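Local atomic coordinates of proximal thread matrix protein 1 (Mytilus galloprovincialis, PDB entry 4CN9), a protein that probably binds collagen in the mussel byssus through two von Willebrand factor type A domains, and also binds zinc, including at a MIDAS motif. Residues 258-263 with 368-373; 170-175 with 198-203; 364-369 with 394-399. All coordinates share one frame; numbering follows the deposited sequence.

In the fold
All three contacts are buried pairings of parallel strands in von Willebrand factor type A domains. Contact 2 lies in the first domain. Contacts 1 and 3 lie in the second, their centres about 36 Å and 30 Å from that of contact 2. Contacts 1 and 3 share L368 and T369 on strand 362-369, which is flanked by strand 253-260 in contact 1 and strand 391-398 in contact 3. Contacts 2 and 3 are equivalent beta-alpha-beta pairings in the two domains, rich in isoleucine and leucine. Contact 2 also carries zinc at its loop end. Contact 1 has less apolar packing; its chemistry centres on D260 and D370 at the strand ends.

Contact 1. Residues 258-263 with 368-373; sequences VFDASS and LTDGQN
D260 and D370 meet at the loop end of the second von Willebrand factor type A domain, where this family places its metal-ion-dependent adhesion site (MIDAS). D260, S262 and S264 fit the DxSxS signature of that site, although the zinc sites of the entry lie elsewhere. Strands 253-260 and 362-369 run parallel up to this point. L368 N donates to V258 O at 3.1 Å, and D260 N donates to L368 O at 3.1 Å. L368 thus grips the residues before and after F259. The CB atoms of F259 and L368 lie 4.1 Å apart on one face of the sheet. The ring of F259 then leads away, onto Y273, M276 and M280 of helix 272-285.

Beyond this pair D260 carries the contact. Its CG is anti to the backbone N (chi1 -176°), which brings the carboxylate over to the start of the 370-373 loop. OD1 of D260 accepts from S262 N at 2.8 Å. This is an Asx turn, and it helps fix the rotation of the carboxylate. OD2 of D260 accepts from D370 N at 2.9 Å, though this bond is doubtful, since the model crowds OD2 against D370 OD1. D370 OD2 has its own hydrogen bond to S264 OG. The firm chemistry is therefore the Asx turn at D260 OD1 and the bond from D370 OD2 to S264, which tie both acidic side chains to the loop that carries the serines.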
ATOM      1  N   VAL A 258      -6.957  17.218   4.491  1.00 15.54           N
ATOM      2  CA  VAL A 258      -6.239  17.788   5.613  1.00 14.28           C
ATOM      3  C   VAL A 258      -5.218  18.716   5.000  1.00 14.87           C
ATOM      4  O   VAL A 258      -4.200  18.257   4.460  1.00 14.84           O
ATOM      5  CB  VAL A 258      -5.541  16.704   6.430  1.00 16.42           C
ATOM      6  CG1 VAL A 258      -4.760  17.320   7.582  1.00 17.10           C
ATOM      7  CG2 VAL A 258      -6.574  15.686   6.942  1.00 15.02           C
ATOM      8  N   PHE A 259      -5.501  20.011   5.021  1.00 14.48           N
ATOM      9  CA  PHE A 259      -4.646  20.934   4.290  1.00 16.32           C
ATOM     10  C   PHE A 259      -4.152  22.191   5.006  1.00 17.54           C
ATOM     11  O   PHE A 259      -4.766  22.710   5.936  1.00 14.91           O
ATOM     12  CB  PHE A 259      -5.258  21.294   2.944  1.00 18.45           C
ATOM     13  CG  PHE A 259      -6.483  22.136   3.004  1.00 19.90           C
ATOM     14  CD1 PHE A 259      -6.391  23.529   2.988  1.00 26.08           C
ATOM     15  CD2 PHE A 259      -7.747  21.554   2.969  1.00 25.54           C
ATOM     16  CE1 PHE A 259      -7.537  24.319   3.004  1.00 26.91           C
ATOM     17  CE2 PHE A 259      -8.897  22.337   2.979  1.00 24.98           C
ATOM     18  CZ  PHE A 259      -8.795  23.722   2.996  1.00 26.53           C
ATOM     19  N   ASP A 260      -2.994  22.616   4.513  1.00 17.01           N
ATOM     20  CA  ASP A 260      -2.217  23.742   4.973  1.00 18.50           C
ATOM     21  C   ASP A 260      -3.011  25.026   4.786  1.00 20.21           C
ATOM     22  O   ASP A 260      -3.503  25.307   3.691  1.00 20.53           O
ATOM     23  CB  ASP A 260      -0.942  23.749   4.126  1.00 18.14           C
ATOM     24  CG  ASP A 260       0.052  24.812   4.512  1.00 21.27           C
ATOM     25  OD1 ASP A 260      -0.243  25.701   5.341  1.00 20.81           O
ATOM     26  OD2 ASP A 260       1.172  24.735   3.945  1.00 22.18           O
ATOM     27  N   ALA A 261      -3.153  25.789   5.867  1.00 17.00           N
ATOM     28  CA  ALA A 261      -3.832  27.087   5.813  1.00 19.43           C
ATOM     29  C   ALA A 261      -2.950  28.199   6.372  1.00 22.63           C
ATOM     30  O   ALA A 261      -3.444  29.252   6.772  1.00 26.76           O
ATOM     31  CB  ALA A 261      -5.163  27.032   6.558  1.00 22.17           C
ATOM     32  N   SER A 262      -1.645  27.943   6.379  1.00 20.56           N
ATOM     33  CA  SER A 262      -0.621  28.905   6.778  1.00 21.93           C
ATOM     34  C   SER A 262      -0.574  30.146   5.883  1.00 25.69           C
ATOM     35  O   SER A 262      -0.917  30.099   4.703  1.00 21.67           O
ATOM     36  CB  SER A 262       0.755  28.224   6.722  1.00 25.08           C
ATOM     37  OG  SER A 262       1.800  29.185   6.725  1.00 37.35           O
ATOM     38  N   SER A 263      -0.121  31.253   6.457  1.00 27.68           N
ATOM     39  CA  SER A 263      -0.010  32.511   5.737  1.00 32.36           C
ATOM     40  C   SER A 263       1.061  32.406   4.666  1.00 30.26           C
ATOM     41  O   SER A 263       1.146  33.244   3.779  1.00 36.18           O
ATOM     42  CB  SER A 263       0.362  33.634   6.708  1.00 34.91           C
ATOM     43  OG  SER A 263       1.619  33.359   7.298  1.00 35.97           O
ATOM     44  N   LEU A 368      -2.198  17.946   2.109  1.00 16.41           N
ATOM     45  CA  LEU A 368      -1.462  18.903   1.290  1.00 17.93           C
ATOM     46  C   LEU A 368      -0.694  19.871   2.196  1.00 15.81           C
ATOM     47  O   LEU A 368      -1.283  20.477   3.091  1.00 16.49           O
ATOM     48  CB  LEU A 368      -2.438  19.704   0.416  1.00 20.01           C
ATOM     49  CG  LEU A 368      -3.167  19.062  -0.765  1.00 23.95           C
ATOM     50  CD1 LEU A 368      -4.691  19.167  -0.662  1.00 33.69           C
ATOM     51  CD2 LEU A 368      -2.670  19.739  -2.060  1.00 26.43           C
ATOM     52  N   THR A 369       0.608  20.028   1.966  1.00 15.56           N
ATOM     53  CA  THR A 369       1.404  20.980   2.750  1.00 15.88           C
ATOM     54  C   THR A 369       2.465  21.704   1.918  1.00 18.17           C
ATOM     55  O   THR A 369       3.009  21.154   0.954  1.00 18.80           O
ATOM     56  CB  THR A 369       2.116  20.291   3.930  1.00 16.71           C
ATOM     57  OG1 THR A 369       2.683  21.286   4.796  1.00 18.03           O
ATOM     58  CG2 THR A 369       3.209  19.347   3.435  1.00 18.17           C
ATOM     59  N   ASP A 370       2.750  22.938   2.322  1.00 16.77           N
ATOM     60  CA  ASP A 370       3.821  23.736   1.753  1.00 19.63           C
ATOM     61  C   ASP A 370       4.914  24.035   2.800  1.00 20.77           C
ATOM     62  O   ASP A 370       5.783  24.854   2.563  1.00 20.62           O
ATOM     63  CB  ASP A 370       3.265  25.044   1.149  1.00 22.48           C
ATOM     64  CG  ASP A 370       3.261  26.239   2.139  1.00 31.55           C
ATOM     65  OD1 ASP A 370       3.034  26.069   3.367  1.00 29.81           O
ATOM     66  OD2 ASP A 370       3.479  27.383   1.659  1.00 29.78           O
ATOM     67  N   GLY A 371       4.878  23.351   3.939  1.00 21.07           N
ATOM     68  CA  GLY A 371       5.879  23.554   4.976  1.00 19.58           C
ATOM     69  C   GLY A 371       6.248  22.299   5.746  1.00 19.22           C
ATOM     70  O   GLY A 371       5.606  21.263   5.610  1.00 18.73           O
ATOM     71  N   GLN A 372       7.270  22.399   6.592  1.00 19.60           N
ATOM     72  CA  GLN A 372       7.664  21.263   7.417  1.00 20.21           C
ATOM     73  C   GLN A 372       6.904  21.282   8.743  1.00 16.30           C
ATOM     74  O   GLN A 372       6.433  22.324   9.182  1.00 18.97           O
ATOM     75  CB  GLN A 372       9.178  21.259   7.653  1.00 19.95           C
ATOM     76  CG  GLN A 372       9.669  22.222   8.716  1.00 21.63           C
ATOM     77  CD  GLN A 372      10.030  23.582   8.148  1.00 30.43           C
ATOM     78  OE1 GLN A 372       9.320  24.124   7.296  1.00 24.77           O
ATOM     79  NE2 GLN A 372      11.145  24.145   8.623  1.00 26.39           N
ATOM     80  N   ASN A 373       6.768  20.126   9.376  1.00 18.74           N
ATOM     81  CA  ASN A 373       6.029  20.039  10.624  1.00 17.42           C
ATOM     82  C   ASN A 373       6.633  20.920  11.722  1.00 17.16           C
ATOM     83  O   ASN A 373       7.861  21.068  11.808  1.00 15.59           O
ATOM     84  CB  ASN A 373       5.963  18.598  11.136  1.00 15.96           C
ATOM     85  CG  ASN A 373       4.884  18.420  12.204  1.00 17.87           C
ATOM     86  OD1 ASN A 373       3.743  18.833  12.016  1.00 16.92           O
ATOM     87  ND2 ASN A 373       5.242  17.815  13.323  1.00 16.42           N
TER

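Contact 2. Residues 170-175 with 198-203; sequences ILMTDG and IAIGIG. With ZN (zinc ion), chain C.
I170 and I200 both hold CG1 anti to the carbonyl carbon, and M172 places CG in the same way (chi1 -57°). I200 lies alongside both I170 and M172 on one face of the sheet. CD1 of I200 packs against CG2 of I170 at 3.9 Å and against CG of M172 at 4.1 Å. On the other face L171 CD2 meets A199 CB at 4.3 Å, and T173 lies beside G201. The parallel backbones are tied by four hydrogen bonds, among them I200 N to L171 O at 2.7 Å.

D174 turns CG between its backbone N and carbonyl carbon (chi1 83°). This sends the carboxylate away from 198-203 to the zinc ion, which OD1 of D174 binds at 2.1 Å. Three waters and the hydroxyls of S63 and S65 complete this MIDAS site. One further water bridges D174 O and I202 O, and so links the loop residue D174 to the end of strand 195-202. T173 OG1 accepts from G175 N at 3.1 Å, an ST turn, and is also hydrogen-bonded to D61. D61 in turn accepts from D174 N, a second-shell grip on the metal ligand.

The two strands belong to a beta-alpha-beta unit with helix 183-192. Strand 54-61 pairs with strand 166-173 along its other edge, away from 195-202. Helices 73-85 and 234-241 pack on the face of I170, M172 and I200.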
ATOM      1  N   ILE A 170       4.221 -12.748  -2.885  1.00 15.51           N
ATOM      2  CA  ILE A 170       4.594 -12.801  -1.481  1.00 14.94           C
ATOM      3  C   ILE A 170       6.112 -12.997  -1.393  1.00 16.94           C
ATOM      4  O   ILE A 170       6.646 -14.041  -1.763  1.00 15.80           O
ATOM      5  CB  ILE A 170       3.834 -13.928  -0.742  1.00 19.99           C
ATOM      6  CG1 ILE A 170       2.333 -13.613  -0.737  1.00 20.73           C
ATOM      7  CG2 ILE A 170       4.347 -14.070   0.685  1.00 18.05           C
ATOM      8  CD1 ILE A 170       1.427 -14.803  -0.567  1.00 23.12           C
ATOM      9  N   LEU A 171       6.786 -11.949  -0.942  1.00 14.86           N
ATOM     10  CA  LEU A 171       8.242 -11.925  -0.810  1.00 18.94           C
ATOM     11  C   LEU A 171       8.644 -12.293   0.619  1.00 16.44           C
ATOM     12  O   LEU A 171       8.091 -11.759   1.585  1.00 18.89           O
ATOM     13  CB  LEU A 171       8.766 -10.534  -1.160  1.00 19.18           C
ATOM     14  CG  LEU A 171      10.199 -10.148  -0.777  1.00 21.31           C
ATOM     15  CD1 LEU A 171      11.181 -10.902  -1.606  1.00 22.12           C
ATOM     16  CD2 LEU A 171      10.403  -8.654  -0.961  1.00 24.51           C
ATOM     17  N   MET A 172       9.592 -13.217   0.739  1.00 16.90           N
ATOM     18  CA  MET A 172      10.131 -13.637   2.031  1.00 18.80           C
ATOM     19  C   MET A 172      11.639 -13.446   2.014  1.00 21.08           C
ATOM     20  O   MET A 172      12.324 -14.036   1.183  1.00 19.18           O
ATOM     21  CB  MET A 172       9.819 -15.117   2.282  1.00 18.98           C
ATOM     22  CG  MET A 172       8.336 -15.467   2.234  1.00 20.91           C
ATOM     23  SD  MET A 172       8.073 -17.274   2.275  1.00 29.10           S
ATOM     24  CE  MET A 172       8.759 -17.627   3.876  1.00 22.10           C
ATOM     25  N   THR A 173      12.170 -12.642   2.929  1.00 16.94           N
ATOM     26  CA  THR A 173      13.613 -12.408   2.955  1.00 17.70           C
ATOM     27  C   THR A 173      14.185 -12.235   4.363  1.00 21.59           C
ATOM     28  O   THR A 173      13.491 -11.801   5.279  1.00 19.10           O
ATOM     29  CB  THR A 173      13.978 -11.193   2.091  1.00 18.42           C
ATOM     30  OG1 THR A 173      15.404 -11.041   2.013  1.00 21.42           O
ATOM     31  CG2 THR A 173      13.354  -9.941   2.638  1.00 23.57           C
ATOM     32  N   ASP A 174      15.456 -12.607   4.530  1.00 21.00           N
ATOM     33  CA  ASP A 174      16.152 -12.367   5.783  1.00 22.18           C
ATOM     34  C   ASP A 174      17.275 -11.361   5.593  1.00 24.26           C
ATOM     35  O   ASP A 174      18.181 -11.255   6.435  1.00 24.33           O
ATOM     36  CB  ASP A 174      16.699 -13.679   6.367  1.00 24.00           C
ATOM     37  CG  ASP A 174      18.041 -14.098   5.758  1.00 24.65           C
ATOM     38  OD1 ASP A 174      18.316 -13.812   4.556  1.00 22.55           O
ATOM     39  OD2 ASP A 174      18.820 -14.733   6.504  1.00 24.21           O
ATOM     40  N   GLY A 175      17.220 -10.602   4.506  1.00 20.72           N
ATOM     41  CA  GLY A 175      18.330  -9.725   4.179  1.00 18.86           C
ATOM     42  C   GLY A 175      17.926  -8.414   3.541  1.00 23.53           C
ATOM     43  O   GLY A 175      16.749  -8.138   3.312  1.00 25.50           O
ATOM     44  N   ILE A 198       3.149  -8.446  -1.076  1.00 16.69           N
ATOM     45  CA  ILE A 198       3.259  -8.622   0.369  1.00 17.71           C
ATOM     46  C   ILE A 198       4.711  -8.970   0.647  1.00 17.33           C
ATOM     47  O   ILE A 198       5.317  -9.772  -0.078  1.00 15.54           O
ATOM     48  CB  ILE A 198       2.319  -9.752   0.870  1.00 18.46           C
ATOM     49  CG1 ILE A 198       0.860  -9.335   0.679  1.00 18.17           C
ATOM     50  CG2 ILE A 198       2.588 -10.086   2.336  1.00 21.15           C
ATOM     51  CD1 ILE A 198      -0.119 -10.498   0.476  1.00 22.29           C
ATOM     52  N   ALA A 199       5.284  -8.344   1.669  1.00 15.71           N
ATOM     53  CA  ALA A 199       6.675  -8.573   2.027  1.00 16.97           C
ATOM     54  C   ALA A 199       6.793  -9.072   3.476  1.00 21.88           C
ATOM     55  O   ALA A 199       6.262  -8.456   4.399  1.00 20.30           O
ATOM     56  CB  ALA A 199       7.472  -7.285   1.862  1.00 18.92           C
ATOM     57  N   ILE A 200       7.483 -10.191   3.649  1.00 16.83           N
ATOM     58  CA  ILE A 200       7.783 -10.754   4.961  1.00 18.65           C
ATOM     59  C   ILE A 200       9.278 -10.699   5.243  1.00 18.99           C
ATOM     60  O   ILE A 200      10.109 -11.244   4.486  1.00 17.89           O
ATOM     61  CB  ILE A 200       7.329 -12.214   5.073  1.00 17.49           C
ATOM     62  CG1 ILE A 200       5.835 -12.337   4.787  1.00 21.33           C
ATOM     63  CG2 ILE A 200       7.671 -12.762   6.471  1.00 21.59           C
ATOM     64  CD1 ILE A 200       5.367 -13.725   4.441  1.00 21.28           C
ATOM     65  N   GLY A 201       9.614 -10.040   6.345  1.00 16.67           N
ATOM     66  CA  GLY A 201      10.979  -9.899   6.796  1.00 20.44           C
ATOM     67  C   GLY A 201      11.233 -10.768   8.016  1.00 21.42           C
ATOM     68  O   GLY A 201      10.464 -10.759   8.971  1.00 21.81           O
ATOM     69  N   ILE A 202      12.312 -11.533   7.963  1.00 20.89           N
ATOM     70  CA  ILE A 202      12.673 -12.437   9.047  1.00 22.44           C
ATOM     71  C   ILE A 202      14.043 -12.095   9.627  1.00 24.49           C
ATOM     72  O   ILE A 202      15.016 -11.934   8.891  1.00 23.18           O
ATOM     73  CB  ILE A 202      12.670 -13.884   8.560  1.00 20.76           C
ATOM     74  CG1 ILE A 202      11.301 -14.222   7.982  1.00 22.33           C
ATOM     75  CG2 ILE A 202      12.982 -14.830   9.718  1.00 31.41           C
ATOM     76  CD1 ILE A 202      11.337 -14.897   6.651  1.00 26.87           C
ATOM     77  N   GLY A 203      14.113 -11.985  10.955  1.00 27.92           N
ATOM     78  CA  GLY A 203      15.371 -11.759  11.649  1.00 27.65           C
ATOM     79  C   GLY A 203      15.823 -10.314  11.668  1.00 32.08           C
ATOM     80  O   GLY A 203      15.019  -9.407  11.520  1.00 35.94           O
TER
HETATM   81 ZN    ZN C1448      20.231 -13.596   3.701  0.70 25.89          ZN
HETATM   82  O   HOH W   1      17.697 -11.451   9.191  1.00 26.61           O
HETATM   83  O   HOH W   2      20.653 -12.032   5.059  1.00 23.23           O
HETATM   84  O   HOH W   3      19.168 -12.393   2.374  1.00 19.69           O
HETATM   85  O   HOH W   4      22.096 -13.110   2.920  1.00 27.15           O

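Contact 3. Residues 364-369 with 394-399; sequences VVILLT and VAIGVG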
ATOM      1  N   VAL A 364     -10.135   7.627   3.676  1.00 15.23           N
ATOM      2  CA  VAL A 364      -9.010   8.212   2.963  1.00 17.01           C
ATOM      3  C   VAL A 364      -8.690   9.599   3.541  1.00 14.02           C
ATOM      4  O   VAL A 364      -9.585  10.380   3.847  1.00 17.21           O
ATOM      5  CB  VAL A 364      -9.312   8.393   1.437  1.00 20.03           C
ATOM      6  CG1 VAL A 364      -8.077   8.897   0.698  1.00 17.54           C
ATOM      7  CG2 VAL A 364      -9.800   7.078   0.812  1.00 19.38           C
ATOM      8  N   VAL A 365      -7.409   9.887   3.685  1.00 14.17           N
ATOM      9  CA  VAL A 365      -6.944  11.233   3.957  1.00 14.56           C
ATOM     10  C   VAL A 365      -6.100  11.700   2.788  1.00 16.28           C
ATOM     11  O   VAL A 365      -5.196  10.999   2.334  1.00 14.82           O
ATOM     12  CB  VAL A 365      -6.068  11.309   5.240  1.00 16.90           C
ATOM     13  CG1 VAL A 365      -5.271  12.624   5.265  1.00 15.93           C
ATOM     14  CG2 VAL A 365      -6.929  11.180   6.483  1.00 17.68           C
ATOM     15  N   ILE A 366      -6.394  12.891   2.293  1.00 15.34           N
ATOM     16  CA  ILE A 366      -5.534  13.521   1.321  1.00 12.73           C
ATOM     17  C   ILE A 366      -4.946  14.741   2.009  1.00 18.40           C
ATOM     18  O   ILE A 366      -5.665  15.677   2.322  1.00 15.35           O
ATOM     19  CB  ILE A 366      -6.303  13.976   0.092  1.00 16.70           C
ATOM     20  CG1 ILE A 366      -6.977  12.777  -0.587  1.00 15.50           C
ATOM     21  CG2 ILE A 366      -5.370  14.678  -0.883  1.00 18.81           C
ATOM     22  CD1 ILE A 366      -7.973  13.164  -1.642  1.00 19.62           C
ATOM     23  N   LEU A 367      -3.638  14.716   2.230  1.00 13.32           N
ATOM     24  CA  LEU A 367      -2.944  15.796   2.918  1.00 13.65           C
ATOM     25  C   LEU A 367      -2.121  16.629   1.939  1.00 17.06           C
ATOM     26  O   LEU A 367      -1.427  16.090   1.058  1.00 17.72           O
ATOM     27  CB  LEU A 367      -2.047  15.234   4.016  1.00 15.66           C
ATOM     28  CG  LEU A 367      -1.394  16.264   4.941  1.00 20.11           C
ATOM     29  CD1 LEU A 367      -1.330  15.749   6.372  1.00 25.83           C
ATOM     30  CD2 LEU A 367      -0.023  16.641   4.447  1.00 19.12           C
ATOM     31  N   LEU A 368      -2.198  17.946   2.109  1.00 16.41           N
ATOM     32  CA  LEU A 368      -1.462  18.903   1.290  1.00 17.93           C
ATOM     33  C   LEU A 368      -0.694  19.871   2.196  1.00 15.81           C
ATOM     34  O   LEU A 368      -1.283  20.477   3.091  1.00 16.49           O
ATOM     35  CB  LEU A 368      -2.438  19.704   0.416  1.00 20.01           C
ATOM     36  CG  LEU A 368      -3.167  19.062  -0.765  1.00 23.95           C
ATOM     37  CD1 LEU A 368      -4.691  19.167  -0.662  1.00 33.69           C
ATOM     38  CD2 LEU A 368      -2.670  19.739  -2.060  1.00 26.43           C
ATOM     39  N   THR A 369       0.608  20.028   1.966  1.00 15.56           N
ATOM     40  CA  THR A 369       1.404  20.980   2.750  1.00 15.88           C
ATOM     41  C   THR A 369       2.465  21.704   1.918  1.00 18.17           C
ATOM     42  O   THR A 369       3.009  21.154   0.954  1.00 18.80           O
ATOM     43  CB  THR A 369       2.116  20.291   3.930  1.00 16.71           C
ATOM     44  OG1 THR A 369       2.683  21.286   4.796  1.00 18.03           O
ATOM     45  CG2 THR A 369       3.209  19.347   3.435  1.00 18.17           C
ATOM     46  N   VAL A 394      -2.820   9.733   1.422  1.00 14.74           N
ATOM     47  CA  VAL A 394      -2.125  10.310   0.285  1.00 14.38           C
ATOM     48  C   VAL A 394      -1.490  11.642   0.752  1.00 12.05           C
ATOM     49  O   VAL A 394      -2.145  12.405   1.446  1.00 14.86           O
ATOM     50  CB  VAL A 394      -3.135  10.574  -0.853  1.00 16.47           C
ATOM     51  CG1 VAL A 394      -2.482  11.277  -2.030  1.00 17.47           C
ATOM     52  CG2 VAL A 394      -3.794   9.266  -1.285  1.00 17.24           C
ATOM     53  N   ALA A 395      -0.228  11.886   0.391  1.00 14.71           N
ATOM     54  CA  ALA A 395       0.535  13.055   0.851  1.00 17.13           C
ATOM     55  C   ALA A 395       1.089  13.870  -0.323  1.00 16.64           C
ATOM     56  O   ALA A 395       1.811  13.345  -1.160  1.00 15.33           O
ATOM     57  CB  ALA A 395       1.708  12.620   1.755  1.00 15.08           C
ATOM     58  N   ILE A 396       0.776  15.163  -0.340  1.00 14.11           N
ATOM     59  CA  ILE A 396       1.181  16.064  -1.401  1.00 14.26           C
ATOM     60  C   ILE A 396       1.939  17.257  -0.844  1.00 14.56           C
ATOM     61  O   ILE A 396       1.449  17.934   0.052  1.00 16.96           O
ATOM     62  CB  ILE A 396      -0.050  16.612  -2.152  1.00 16.10           C
ATOM     63  CG1 ILE A 396      -0.867  15.457  -2.728  1.00 16.94           C
ATOM     64  CG2 ILE A 396       0.372  17.623  -3.217  1.00 17.36           C
ATOM     65  CD1 ILE A 396      -2.311  15.800  -3.046  1.00 19.28           C
ATOM     66  N   GLY A 397       3.137  17.499  -1.376  1.00 16.87           N
ATOM     67  CA  GLY A 397       3.916  18.694  -1.069  1.00 16.13           C
ATOM     68  C   GLY A 397       3.955  19.653  -2.257  1.00 17.49           C
ATOM     69  O   GLY A 397       4.141  19.234  -3.405  1.00 16.91           O
ATOM     70  N   VAL A 398       3.765  20.941  -1.988  1.00 19.72           N
ATOM     71  CA  VAL A 398       3.796  21.970  -3.026  1.00 22.22           C
ATOM     72  C   VAL A 398       4.841  23.018  -2.698  1.00 26.56           C
ATOM     73  O   VAL A 398       4.859  23.569  -1.586  1.00 27.89           O
ATOM     74  CB  VAL A 398       2.442  22.679  -3.144  1.00 25.35           C
ATOM     75  CG1 VAL A 398       2.419  23.601  -4.362  1.00 31.69           C
ATOM     76  CG2 VAL A 398       1.325  21.672  -3.222  1.00 22.94           C
ATOM     77  N   GLY A 399       5.744  23.277  -3.640  1.00 27.69           N
ATOM     78  CA  GLY A 399       6.741  24.319  -3.445  1.00 27.32           C
ATOM     79  C   GLY A 399       8.083  23.800  -3.011  1.00 27.80           C
ATOM     80  O   GLY A 399       8.445  22.663  -3.334  1.00 30.72           O
TER
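I396 lies alongside I366 and L368, and the three side chains point the same way from one face of the sheet. The strands that carry them, 362-369 and 391-398, are joined through helix 379-388 in a beta-alpha-beta unit of the second von Willebrand factor type A domain. The segments 364-369 and 394-398 run parallel, with axes 15° apart.

I396 has CG1 anti to its carbonyl carbon (chi1 -58°) and CG2 anti to its backbone N. The two branches therefore split the work. CD1, at the end of the CG1 branch, reaches I366 CG2 at 3.9 Å and also touches CG of L368. The CG2 branch meets CD2 of L368 at 3.9 Å. I396 thus spans two neighbours on the adjoining strand, and I429 from a loop packs on it as well. An alanine here would probably open a gap beside I366 and L368 and let the end of L368 turn more freely. Further back on the same face, I366 CG1 lies 4.4 Å from V394 CB.

The opposite face is built differently. L367 is paired with A395, and T369 with G397, so strand 391-398 offers small residues there. Helices fill this side. I338 and L342 of helix 338-349 pack on L367, and L407 and I410 of helix 404-410 pack on A395.

Between the two faces the backbones are held by five hydrogen bonds. V394 bonds in both directions: its N donates to V365 O at 2.8 Å, almost straight at 177°, and its O accepts from L367 N at 2.9 Å. I396 does the same with L367 O and T369 N. The last bond of the series runs from V398 N to T369 O, at 3.0 Å.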